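Sulfate transporter sulfate transporter family protein (Wolinella succinogenes, PDB 4DGF) probably transports sulfate or related anions across the membrane as a SulP-family protein, of which this chain is the STAS domain. Local coordinates at residues A[59-65]-A[95-100]. Numbering follows the deposited sequence.
Sequences MRRVPVI and RLYGAL
The guanidinium of Arg95 carries Val64 on one face: methyl CG1 lies 3.5 Å above the plane, displaced toward the rim and nearest NH2. Pro63 O lies oblique to the guanidinium, at neither a face nor an edge, and comes within 3.4 Å of Arg95 CD, a van der Waals approach to the aliphatic part of the arginine. With CG anti to the backbone N (chi1 172°) and the chain extended through to NE, Arg95 carries its flat end out to Val64, whose side chain it crosses obliquely. One helical position further on, Leu96 takes up the packing with its branched end, which fills the space among Met59, Val62 and Ile65. Its two methyls divide the work. CD2 sits 3.4 Å from Val62 O and 4.2 Å from Val62 CB, and in the conformer described, one of two, CE of the selenomethionine at Met59 is 3.9 Å from it. CD1 meets Ile65 CG2 at 4.0 Å, and the same isoleucine methyl also touches Ala99 CB. Cut back to alanine, Leu96 would lose both methyls, and this would probably leave a gap facing Val62 and Ile65. Further along, Ile65 CD1 reaches Leu100 CD2 at 4.3 Å. The contact thus joins the loop between strand 54-58 and helix 67-83, which starts with a type I turn from Met59 to Val62, to helix 94-103 of the STAS domain; Leu73 of helix 67-83 touches both Ile65 and Leu100, while Leu89 of strand 86-90 packs against Met59 and Leu100.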
loop_
_atom_site.group_PDB
_atom_site.type_symbol
_atom_site.label_atom_id
_atom_site.label_comp_id
_atom_site.label_asym_id
_atom_site.label_seq_id
_atom_site.Cartn_x
_atom_site.Cartn_y
_atom_site.Cartn_z
HETATM N N MSE A 59 -5.821 -0.825 1.766
HETATM C CA MSE A 59 -6.561 0.453 1.807
HETATM C C MSE A 59 -8.049 0.189 1.745
HETATM O O MSE A 59 -8.813 1.082 1.388
HETATM C CB MSE A 59 -6.054 1.369 0.648
HETATM C CG MSE A 59 -4.535 1.636 0.729
HETATM SE SE MSE A 59 -4.017 3.029 -0.534
HETATM C CE MSE A 59 -4.380 4.606 0.660
ATOM N N ARG A 60 -8.498 -1.019 2.079
ATOM C CA ARG A 60 -9.982 -1.269 2.047
ATOM C C ARG A 60 -10.810 -0.449 3.007
ATOM O O ARG A 60 -12.041 -0.264 2.779
ATOM C CB ARG A 60 -10.305 -2.777 2.339
ATOM C CG ARG A 60 -9.743 -3.205 3.717
ATOM C CD ARG A 60 -10.068 -4.730 3.873
ATOM N NE ARG A 60 -9.461 -5.226 5.104
ATOM C CZ ARG A 60 -9.867 -6.322 5.762
ATOM N NH1 ARG A 60 -10.918 -7.008 5.310
ATOM N NH2 ARG A 60 -9.235 -6.721 6.873
ATOM N N ARG A 61 -10.167 0.069 4.053
ATOM C CA ARG A 61 -10.845 0.908 5.084
ATOM C C ARG A 61 -10.682 2.392 4.780
ATOM O O ARG A 61 -11.052 3.250 5.630
ATOM C CB ARG A 61 -10.224 0.707 6.473
ATOM C CG ARG A 61 -10.239 -0.759 6.861
ATOM C CD ARG A 61 -9.841 -0.943 8.315
ATOM N NE ARG A 61 -9.428 -2.333 8.606
ATOM C CZ ARG A 61 -9.121 -2.765 9.835
ATOM N NH1 ARG A 61 -9.316 -1.968 10.905
ATOM N NH2 ARG A 61 -8.684 -4.018 10.049
ATOM N N VAL A 62 -10.166 2.713 3.613
ATOM C CA VAL A 62 -9.770 4.117 3.393
ATOM C C VAL A 62 -10.681 4.637 2.251
ATOM O O VAL A 62 -10.394 4.388 1.052
ATOM C CB VAL A 62 -8.357 4.166 2.917
ATOM C CG1 VAL A 62 -7.949 5.626 2.825
ATOM C CG2 VAL A 62 -7.426 3.500 3.917
ATOM N N PRO A 63 -11.730 5.410 2.608
ATOM C CA PRO A 63 -12.424 6.066 1.523
ATOM C C PRO A 63 -11.948 7.425 1.058
ATOM O O PRO A 63 -12.387 7.881 -0.064
ATOM C CB PRO A 63 -13.877 6.173 2.046
ATOM C CG PRO A 63 -13.734 6.219 3.551
ATOM C CD PRO A 63 -12.361 5.648 3.931
ATOM N N VAL A 64 -11.053 8.075 1.834
ATOM C CA VAL A 64 -10.768 9.458 1.649
ATOM C C VAL A 64 -9.319 9.592 2.139
ATOM O O VAL A 64 -8.846 8.817 3.015
ATOM C CB VAL A 64 -11.724 10.449 2.504
ATOM C CG1 VAL A 64 -13.133 10.433 1.934
ATOM C CG2 VAL A 64 -11.727 10.103 3.957
ATOM N N ILE A 65 -8.624 10.522 1.539
ATOM C CA ILE A 65 -7.260 10.922 1.922
ATOM C C ILE A 65 -7.179 12.474 1.760
ATOM O O ILE A 65 -7.702 13.037 0.731
ATOM C CB ILE A 65 -6.281 10.161 1.015
ATOM C CG1 ILE A 65 -4.797 10.479 1.326
ATOM C CG2 ILE A 65 -6.662 10.486 -0.433
ATOM C CD1 ILE A 65 -3.927 9.517 0.628
ATOM N N ARG A 95 -13.806 5.452 -5.349
ATOM C CA ARG A 95 -13.682 6.820 -4.881
ATOM C C ARG A 95 -12.239 7.120 -4.484
ATOM O O ARG A 95 -11.653 8.135 -4.899
ATOM C CB ARG A 95 -14.625 7.042 -3.729
ATOM C CG ARG A 95 -14.319 8.411 -3.165
ATOM C CD ARG A 95 -15.161 8.607 -1.953
ATOM N NE ARG A 95 -14.845 9.991 -1.596
ATOM C CZ ARG A 95 -15.546 10.732 -0.761
ATOM N NH1 ARG A 95 -16.595 10.203 -0.138
ATOM N NH2 ARG A 95 -15.111 11.964 -0.496
ATOM N N LEU A 96 -11.603 6.179 -3.775
ATOM C CA LEU A 96 -10.165 6.449 -3.489
ATOM C C LEU A 96 -9.290 6.589 -4.734
ATOM O O LEU A 96 -8.363 7.454 -4.800
ATOM C CB LEU A 96 -9.630 5.369 -2.531
ATOM C CG LEU A 96 -8.159 5.590 -2.176
ATOM C CD1 LEU A 96 -7.999 6.882 -1.385
ATOM C CD2 LEU A 96 -7.797 4.467 -1.193
ATOM N N TYR A 97 -9.516 5.736 -5.711
ATOM C CA TYR A 97 -8.730 5.738 -6.927
ATOM C C TYR A 97 -8.874 7.146 -7.579
ATOM O O TYR A 97 -7.882 7.711 -8.023
ATOM C CB TYR A 97 -9.284 4.651 -7.893
ATOM C CG TYR A 97 -8.530 4.587 -9.200
ATOM C CD1 TYR A 97 -7.449 3.747 -9.363
ATOM C CD2 TYR A 97 -8.925 5.395 -10.245
ATOM C CE1 TYR A 97 -6.797 3.673 -10.594
ATOM C CE2 TYR A 97 -8.273 5.328 -11.447
ATOM C CZ TYR A 97 -7.195 4.465 -11.598
ATOM O OH TYR A 97 -6.516 4.388 -12.817
ATOM N N GLY A 98 -10.111 7.637 -7.581
ATOM C CA GLY A 98 -10.373 8.940 -8.217
ATOM C C GLY A 98 -9.529 10.029 -7.524
ATOM O O GLY A 98 -8.963 10.869 -8.227
ATOM N N ALA A 99 -9.440 9.987 -6.179
ATOM C CA ALA A 99 -8.660 10.979 -5.398
ATOM C C ALA A 99 -7.181 10.814 -5.809
ATOM O O ALA A 99 -6.496 11.779 -6.115
ATOM C CB ALA A 99 -8.896 10.828 -3.891
ATOM N N LEU A 100 -6.678 9.574 -5.741
ATOM C CA LEU A 100 -5.283 9.336 -5.986
ATOM C C LEU A 100 -4.953 9.684 -7.433
ATOM O O LEU A 100 -3.871 10.179 -7.667
ATOM C CB LEU A 100 -4.975 7.806 -5.811
ATOM C CG LEU A 100 -5.107 7.344 -4.380
ATOM C CD1 LEU A 100 -4.866 5.823 -4.315
ATOM C CD2 LEU A 100 -4.097 8.044 -3.455
#